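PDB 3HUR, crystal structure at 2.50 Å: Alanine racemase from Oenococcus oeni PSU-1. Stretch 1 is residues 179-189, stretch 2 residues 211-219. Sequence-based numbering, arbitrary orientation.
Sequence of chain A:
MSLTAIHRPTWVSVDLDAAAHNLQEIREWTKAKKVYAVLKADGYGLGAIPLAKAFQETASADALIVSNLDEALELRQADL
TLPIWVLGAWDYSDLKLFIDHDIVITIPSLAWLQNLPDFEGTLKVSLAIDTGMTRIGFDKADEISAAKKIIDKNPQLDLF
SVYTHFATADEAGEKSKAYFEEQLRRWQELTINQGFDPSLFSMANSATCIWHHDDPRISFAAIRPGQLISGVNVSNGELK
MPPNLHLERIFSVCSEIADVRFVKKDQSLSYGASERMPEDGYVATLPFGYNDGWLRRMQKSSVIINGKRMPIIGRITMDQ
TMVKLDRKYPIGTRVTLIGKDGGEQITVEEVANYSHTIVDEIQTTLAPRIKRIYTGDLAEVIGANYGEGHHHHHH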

ATOM      1  N   TYR A 179      27.853  14.417  21.015  1.00 50.95           N
ATOM      2  CA  TYR A 179      28.319  14.384  19.626  1.00 50.24           C
ATOM      3  C   TYR A 179      28.381  15.808  19.072  1.00 49.07           C
ATOM      4  O   TYR A 179      29.302  16.191  18.351  1.00 48.79           O
ATOM      5  CB  TYR A 179      27.431  13.512  18.736  1.00 50.25           C
ATOM      6  CG  TYR A 179      28.175  13.106  17.493  1.00 51.71           C
ATOM      7  CD1 TYR A 179      29.059  12.025  17.517  1.00 52.57           C
ATOM      8  CD2 TYR A 179      28.044  13.828  16.298  1.00 52.88           C
ATOM      9  CE1 TYR A 179      29.795  11.652  16.371  1.00 53.30           C
ATOM     10  CE2 TYR A 179      28.768  13.450  15.132  1.00 52.99           C
ATOM     11  CZ  TYR A 179      29.644  12.363  15.180  1.00 53.29           C
ATOM     12  OH  TYR A 179      30.373  11.985  14.063  1.00 51.62           O
ATOM     13  N   PHE A 180      27.395  16.598  19.432  1.00 47.70           N
ATOM     14  CA  PHE A 180      27.453  17.988  19.119  1.00 47.69           C
ATOM     15  C   PHE A 180      28.757  18.580  19.652  1.00 47.43           C
ATOM     16  O   PHE A 180      29.457  19.233  18.899  1.00 47.87           O
ATOM     17  CB  PHE A 180      26.229  18.713  19.665  1.00 47.48           C
ATOM     18  CG  PHE A 180      26.126  20.129  19.235  1.00 47.99           C
ATOM     19  CD1 PHE A 180      25.323  20.475  18.157  1.00 48.02           C
ATOM     20  CD2 PHE A 180      26.796  21.132  19.941  1.00 49.25           C
ATOM     21  CE1 PHE A 180      25.201  21.790  17.757  1.00 48.28           C
ATOM     22  CE2 PHE A 180      26.683  22.457  19.567  1.00 48.57           C
ATOM     23  CZ  PHE A 180      25.884  22.793  18.449  1.00 50.21           C
ATOM     24  N   GLU A 181      29.111  18.335  20.917  1.00 47.08           N
ATOM     25  CA  GLU A 181      30.331  18.946  21.475  1.00 46.89           C
ATOM     26  C   GLU A 181      31.529  18.436  20.723  1.00 46.40           C
ATOM     27  O   GLU A 181      32.421  19.209  20.392  1.00 46.32           O
ATOM     28  CB  GLU A 181      30.521  18.682  22.987  1.00 46.90           C
ATOM     29  CG  GLU A 181      29.506  19.408  23.896  1.00 47.31           C
ATOM     30  CD  GLU A 181      29.470  20.909  23.660  1.00 48.75           C
ATOM     31  OE1 GLU A 181      28.360  21.493  23.614  1.00 48.87           O
ATOM     32  OE2 GLU A 181      30.571  21.501  23.517  1.00 49.48           O
ATOM     33  N   GLU A 182      31.548  17.142  20.444  1.00 45.86           N
ATOM     34  CA  GLU A 182      32.683  16.545  19.760  1.00 46.48           C
ATOM     35  C   GLU A 182      32.898  17.220  18.411  1.00 46.34           C
ATOM     36  O   GLU A 182      34.027  17.602  18.071  1.00 47.07           O
ATOM     37  CB  GLU A 182      32.456  15.054  19.575  1.00 46.82           C
ATOM     38  CG  GLU A 182      33.597  14.312  18.951  1.00 49.54           C
ATOM     39  CD  GLU A 182      33.330  12.795  18.833  1.00 55.15           C
ATOM     40  OE1 GLU A 182      32.425  12.253  19.538  1.00 57.58           O
ATOM     41  OE2 GLU A 182      34.042  12.137  18.033  1.00 58.34           O
ATOM     42  N   GLN A 183      31.816  17.406  17.660  1.00 45.57           N
ATOM     43  CA  GLN A 183      31.917  18.061  16.358  1.00 45.01           C
ATOM     44  C   GLN A 183      32.423  19.503  16.495  1.00 44.74           C
ATOM     45  O   GLN A 183      33.291  19.951  15.732  1.00 44.50           O
ATOM     46  CB  GLN A 183      30.563  18.040  15.637  1.00 44.97           C
ATOM     47  CG  GLN A 183      30.126  16.661  15.118  1.00 44.36           C
ATOM     48  CD  GLN A 183      29.037  16.740  14.041  1.00 41.20           C
ATOM     49  OE1 GLN A 183      27.857  16.990  14.322  1.00 38.40           O
ATOM     50  NE2 GLN A 183      29.447  16.536  12.812  1.00 39.46           N
ATOM     51  N   LEU A 184      31.884  20.238  17.460  1.00 44.44           N
ATOM     52  CA  LEU A 184      32.344  21.604  17.700  1.00 44.91           C
ATOM     53  C   LEU A 184      33.842  21.636  18.109  1.00 45.76           C
ATOM     54  O   LEU A 184      34.579  22.544  17.719  1.00 45.90           O
ATOM     55  CB  LEU A 184      31.485  22.243  18.774  1.00 44.49           C
ATOM     56  CG  LEU A 184      31.671  23.732  19.026  1.00 44.44           C
ATOM     57  CD1 LEU A 184      31.541  24.519  17.705  1.00 42.12           C
ATOM     58  CD2 LEU A 184      30.671  24.201  20.106  1.00 41.33           C
ATOM     59  N   ARG A 185      34.296  20.626  18.850  1.00 46.59           N
ATOM     60  CA  ARG A 185      35.726  20.525  19.179  1.00 48.14           C
ATOM     61  C   ARG A 185      36.507  20.407  17.859  1.00 47.56           C
ATOM     62  O   ARG A 185      37.391  21.244  17.576  1.00 47.14           O
ATOM     63  CB  ARG A 185      35.994  19.395  20.227  1.00 48.78           C
ATOM     64  CG  ARG A 185      37.396  18.666  20.262  1.00 52.31           C
ATOM     65  CD  ARG A 185      38.017  18.748  21.654  1.00 56.99           C
ATOM     66  NE  ARG A 185      38.438  17.500  22.318  1.00 61.91           N
ATOM     67  CZ  ARG A 185      39.692  17.188  22.718  1.00 64.21           C
ATOM     68  NH1 ARG A 185      40.750  17.975  22.468  1.00 63.75           N
ATOM     69  NH2 ARG A 185      39.903  16.032  23.349  1.00 64.88           N
ATOM     70  N   ARG A 186      36.134  19.434  17.028  1.00 46.61           N
ATOM     71  CA  ARG A 186      36.832  19.243  15.757  1.00 46.44           C
ATOM     72  C   ARG A 186      36.844  20.494  14.868  1.00 45.05           C
ATOM     73  O   ARG A 186      37.879  20.831  14.287  1.00 45.12           O
ATOM     74  CB  ARG A 186      36.248  18.064  14.999  1.00 46.94           C
ATOM     75  CG  ARG A 186      36.868  16.707  15.361  1.00 50.68           C
ATOM     76  CD  ARG A 186      35.726  15.699  15.516  1.00 55.60           C
ATOM     77  NE  ARG A 186      36.160  14.308  15.702  1.00 59.21           N
ATOM     78  CZ  ARG A 186      35.351  13.244  15.602  1.00 60.49           C
ATOM     79  NH1 ARG A 186      34.052  13.381  15.304  1.00 60.52           N
ATOM     80  NH2 ARG A 186      35.843  12.030  15.800  1.00 60.57           N
ATOM     81  N   TRP A 187      35.708  21.184  14.764  1.00 43.36           N
ATOM     82  CA  TRP A 187      35.650  22.423  13.990  1.00 42.26           C
ATOM     83  C   TRP A 187      36.773  23.369  14.433  1.00 41.29           C
ATOM     84  O   TRP A 187      37.593  23.810  13.630  1.00 40.44           O
ATOM     85  CB  TRP A 187      34.278  23.082  14.144  1.00 41.79           C
ATOM     86  CG  TRP A 187      34.217  24.482  13.654  1.00 42.72           C
ATOM     87  CD1 TRP A 187      34.222  25.624  14.416  1.00 44.48           C
ATOM     88  CD2 TRP A 187      34.123  24.913  12.291  1.00 44.69           C
ATOM     89  NE1 TRP A 187      34.125  26.733  13.605  1.00 45.43           N
ATOM     90  CE2 TRP A 187      34.075  26.321  12.298  1.00 44.98           C
ATOM     91  CE3 TRP A 187      34.062  24.244  11.064  1.00 45.16           C
ATOM     92  CZ2 TRP A 187      33.994  27.064  11.129  1.00 45.85           C
ATOM     93  CZ3 TRP A 187      33.985  24.981   9.907  1.00 45.31           C
ATOM     94  CH2 TRP A 187      33.950  26.378   9.943  1.00 45.39           C
ATOM     95  N   GLN A 188      36.797  23.643  15.731  1.00 40.88           N
ATOM     96  CA  GLN A 188      37.807  24.508  16.342  1.00 40.66           C
ATOM     97  C   GLN A 188      39.226  23.958  16.180  1.00 40.34           C
ATOM     98  O   GLN A 188      40.102  24.645  15.686  1.00 40.46           O
ATOM     99  CB  GLN A 188      37.476  24.706  17.806  1.00 40.87           C
ATOM    100  CG  GLN A 188      36.194  25.492  18.068  1.00 40.05           C
ATOM    101  CD  GLN A 188      35.877  25.496  19.518  1.00 39.36           C
ATOM    102  OE1 GLN A 188      36.550  24.816  20.264  1.00 42.42           O
ATOM    103  NE2 GLN A 188      34.848  26.240  19.941  1.00 37.31           N
ATOM    104  N   GLU A 189      39.449  22.703  16.498  1.00 40.49           N
ATOM    105  CA  GLU A 189      40.781  22.133  16.273  1.00 41.26           C
ATOM    106  C   GLU A 189      41.228  22.330  14.844  1.00 41.46           C
ATOM    107  O   GLU A 189      42.411  22.587  14.565  1.00 41.76           O
ATOM    108  CB  GLU A 189      40.831  20.648  16.640  1.00 41.39           C
ATOM    109  CG  GLU A 189      40.779  20.420  18.176  1.00 44.59           C
ATOM    110  CD  GLU A 189      40.685  18.952  18.576  1.00 48.37           C
ATOM    111  OE1 GLU A 189      40.368  18.093  17.705  1.00 48.30           O
ATOM    112  OE2 GLU A 189      40.909  18.674  19.780  1.00 52.47           O
TER
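Stretch 2, residues 211-219: WHHDDPRIS

Stretch 1 is helical throughout, part of a helix that extends beyond it at both ends. Stretch 2 has no regular helix or strand beyond its start. It leaves a helix at H212 and then makes two successive type I turns, H212 to D215 and D215 to I218. The two stretches run broadly the same way: H212 lies nearest F180, with CA atoms 10.7 Å apart, and R217 lies nearest L184, with CA atoms 8.2 Å apart. Together the stretches bury 362 Å² of surface.

W211 is the last helical residue before the turns and does not reach stretch 1. H212 points its CA-to-CB bond toward the helix. Its ring forms an offset stack with the ring of F180, the centroids 4.1 Å apart and the planes at 16°. The closest atoms are F180 CZ and H212 CD2, at 3.1 Å, which is tight for two stacked rings.

H213 and D214 form the middle of the first turn and stay clear of stretch 1. The turn is closed by a weak hydrogen bond from D215 N to H212 O, at 3.4 Å. The CA-to-CB bond of D215 points toward the helix. Its OD2 lies at the edge of the F180 ring, 4.3 Å from F180 CE2. Its carboxylate also bonds within stretch 2. D215 OD1 accepts hydrogen bonds from R217 N and R217 NE, each at 3.1 Å, while R217 NH2 makes a weak one to D215 OD2 at 3.0 Å.

P216 follows and makes no contact with the helix. R217 is the residue of stretch 2 most covered by stretch 1. Its guanidinium is held by two carboxylates, D215 from its own stretch and E181 from the helix. The salt bridge to E181 has two hydrogen bonds: R217 NH1 to E181 OE2 at 2.6 Å and R217 NH2 to E181 OE1 at 3.1 Å. The CA-to-CB bond of E181 points sideways, but the end of the side chain comes nearer stretch 2. L184 CD2 packs over one face of the guanidinium, 3.4 Å from R217 NH1.

I218 closes the second turn, with I218 N hydrogen-bonded to D215 O at 3.1 Å. Its CA-to-CB bond points sideways, yet the end of the side chain comes nearer the helix. I218 CD1 lies 3.8 Å from F180 CZ and 4.1 Å from L184 CD1, giving a small apolar cluster. The CA-to-CB bond of S219 points toward the helix, but its side chain makes no contact.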

ATOM      1  N   TRP A 211      17.583  25.648  17.397  1.00 40.36           N
ATOM      2  CA  TRP A 211      17.837  25.309  18.797  1.00 42.02           C
ATOM      3  C   TRP A 211      19.224  25.677  19.401  1.00 42.60           C
ATOM      4  O   TRP A 211      19.472  25.336  20.529  1.00 43.23           O
ATOM      5  CB  TRP A 211      17.553  23.814  19.035  1.00 42.25           C
ATOM      6  CG  TRP A 211      16.101  23.496  18.857  1.00 44.00           C
ATOM      7  CD1 TRP A 211      15.073  23.805  19.704  1.00 44.64           C
ATOM      8  CD2 TRP A 211      15.503  22.880  17.710  1.00 44.54           C
ATOM      9  NE1 TRP A 211      13.863  23.390  19.159  1.00 43.88           N
ATOM     10  CE2 TRP A 211      14.104  22.834  17.934  1.00 43.66           C
ATOM     11  CE3 TRP A 211      16.017  22.361  16.518  1.00 44.23           C
ATOM     12  CZ2 TRP A 211      13.221  22.264  17.029  1.00 44.27           C
ATOM     13  CZ3 TRP A 211      15.142  21.801  15.621  1.00 45.82           C
ATOM     14  CH2 TRP A 211      13.749  21.757  15.880  1.00 44.50           C
ATOM     15  N   HIS A 212      20.098  26.364  18.677  1.00 42.80           N
ATOM     16  CA  HIS A 212      21.383  26.769  19.210  1.00 42.86           C
ATOM     17  C   HIS A 212      21.709  28.215  18.852  1.00 43.27           C
ATOM     18  O   HIS A 212      22.875  28.585  18.689  1.00 42.91           O
ATOM     19  CB  HIS A 212      22.495  25.923  18.621  1.00 43.31           C
ATOM     20  CG  HIS A 212      22.437  24.474  18.969  1.00 44.82           C
ATOM     21  ND1 HIS A 212      21.494  23.617  18.446  1.00 46.80           N
ATOM     22  CD2 HIS A 212      23.265  23.713  19.724  1.00 45.21           C
ATOM     23  CE1 HIS A 212      21.734  22.393  18.887  1.00 46.00           C
ATOM     24  NE2 HIS A 212      22.803  22.426  19.662  1.00 44.57           N
ATOM     25  N   HIS A 213      20.698  29.062  18.723  1.00 43.90           N
ATOM     26  CA  HIS A 213      20.972  30.445  18.329  1.00 43.86           C
ATOM     27  C   HIS A 213      21.670  31.291  19.412  1.00 44.63           C
ATOM     28  O   HIS A 213      22.131  32.395  19.124  1.00 44.03           O
ATOM     29  CB  HIS A 213      19.702  31.137  17.871  1.00 42.75           C
ATOM     30  CG  HIS A 213      18.762  31.470  18.969  1.00 40.67           C
ATOM     31  ND1 HIS A 213      18.086  32.671  19.011  1.00 39.74           N
ATOM     32  CD2 HIS A 213      18.347  30.759  20.047  1.00 39.89           C
ATOM     33  CE1 HIS A 213      17.311  32.694  20.083  1.00 40.91           C
ATOM     34  NE2 HIS A 213      17.446  31.544  20.728  1.00 38.68           N
ATOM     35  N   ASP A 214      21.727  30.795  20.642  1.00 45.68           N
ATOM     36  CA  ASP A 214      22.307  31.587  21.727  1.00 46.93           C
ATOM     37  C   ASP A 214      23.688  31.114  22.119  1.00 47.29           C
ATOM     38  O   ASP A 214      24.311  31.695  22.988  1.00 48.81           O
ATOM     39  CB  ASP A 214      21.392  31.537  22.946  1.00 47.15           C
ATOM     40  CG  ASP A 214      20.168  32.419  22.794  1.00 48.97           C
ATOM     41  OD1 ASP A 214      20.212  33.382  21.986  1.00 50.28           O
ATOM     42  OD2 ASP A 214      19.160  32.156  23.496  1.00 51.04           O
ATOM     43  N   ASP A 215      24.163  30.055  21.493  1.00 47.41           N
ATOM     44  CA  ASP A 215      25.497  29.583  21.724  1.00 47.40           C
ATOM     45  C   ASP A 215      26.498  30.429  20.920  1.00 47.09           C
ATOM     46  O   ASP A 215      26.579  30.314  19.684  1.00 47.37           O
ATOM     47  CB  ASP A 215      25.596  28.117  21.338  1.00 47.40           C
ATOM     48  CG  ASP A 215      26.927  27.495  21.724  1.00 49.59           C
ATOM     49  OD1 ASP A 215      27.834  28.223  22.204  1.00 51.66           O
ATOM     50  OD2 ASP A 215      27.071  26.264  21.526  1.00 49.85           O
ATOM     51  N   PRO A 216      27.291  31.267  21.616  1.00 46.16           N
ATOM     52  CA  PRO A 216      28.276  32.147  20.951  1.00 45.24           C
ATOM     53  C   PRO A 216      29.377  31.407  20.220  1.00 44.30           C
ATOM     54  O   PRO A 216      30.092  32.004  19.427  1.00 43.94           O
ATOM     55  CB  PRO A 216      28.881  32.928  22.105  1.00 45.63           C
ATOM     56  CG  PRO A 216      27.849  32.872  23.190  1.00 46.50           C
ATOM     57  CD  PRO A 216      27.207  31.533  23.058  1.00 46.33           C
ATOM     58  N   ARG A 217      29.526  30.119  20.497  1.00 43.55           N
ATOM     59  CA  ARG A 217      30.567  29.332  19.860  1.00 43.63           C
ATOM     60  C   ARG A 217      30.224  29.003  18.404  1.00 43.73           C
ATOM     61  O   ARG A 217      31.102  28.567  17.625  1.00 43.82           O
ATOM     62  CB  ARG A 217      30.757  28.025  20.621  1.00 43.86           C
ATOM     63  CG  ARG A 217      31.369  28.146  22.042  1.00 44.21           C
ATOM     64  CD  ARG A 217      31.441  26.778  22.740  1.00 43.30           C
ATOM     65  NE  ARG A 217      30.113  26.249  23.024  1.00 43.85           N
ATOM     66  CZ  ARG A 217      29.840  24.991  23.360  1.00 44.22           C
ATOM     67  NH1 ARG A 217      30.798  24.099  23.469  1.00 43.68           N
ATOM     68  NH2 ARG A 217      28.578  24.612  23.570  1.00 46.29           N
ATOM     69  N   ILE A 218      28.943  29.145  18.056  1.00 43.09           N
ATOM     70  CA  ILE A 218      28.494  28.899  16.696  1.00 43.07           C
ATOM     71  C   ILE A 218      28.527  30.230  15.949  1.00 41.99           C
ATOM     72  O   ILE A 218      27.971  31.230  16.412  1.00 41.34           O
ATOM     73  CB  ILE A 218      27.053  28.313  16.644  1.00 43.22           C
ATOM     74  CG1 ILE A 218      26.887  27.098  17.567  1.00 44.20           C
ATOM     75  CG2 ILE A 218      26.706  27.892  15.251  1.00 43.48           C
ATOM     76  CD1 ILE A 218      27.710  25.898  17.168  1.00 45.54           C
ATOM     77  N   SER A 219      29.202  30.254  14.813  1.00 41.44           N
ATOM     78  CA  SER A 219      29.128  31.429  13.935  1.00 41.95           C
ATOM     79  C   SER A 219      27.865  31.391  13.049  1.00 42.00           C
ATOM     80  O   SER A 219      27.581  30.415  12.363  1.00 41.29           O
ATOM     81  CB  SER A 219      30.353  31.515  13.026  1.00 42.20           C
ATOM     82  OG  SER A 219      30.198  32.575  12.090  1.00 42.81           O
TER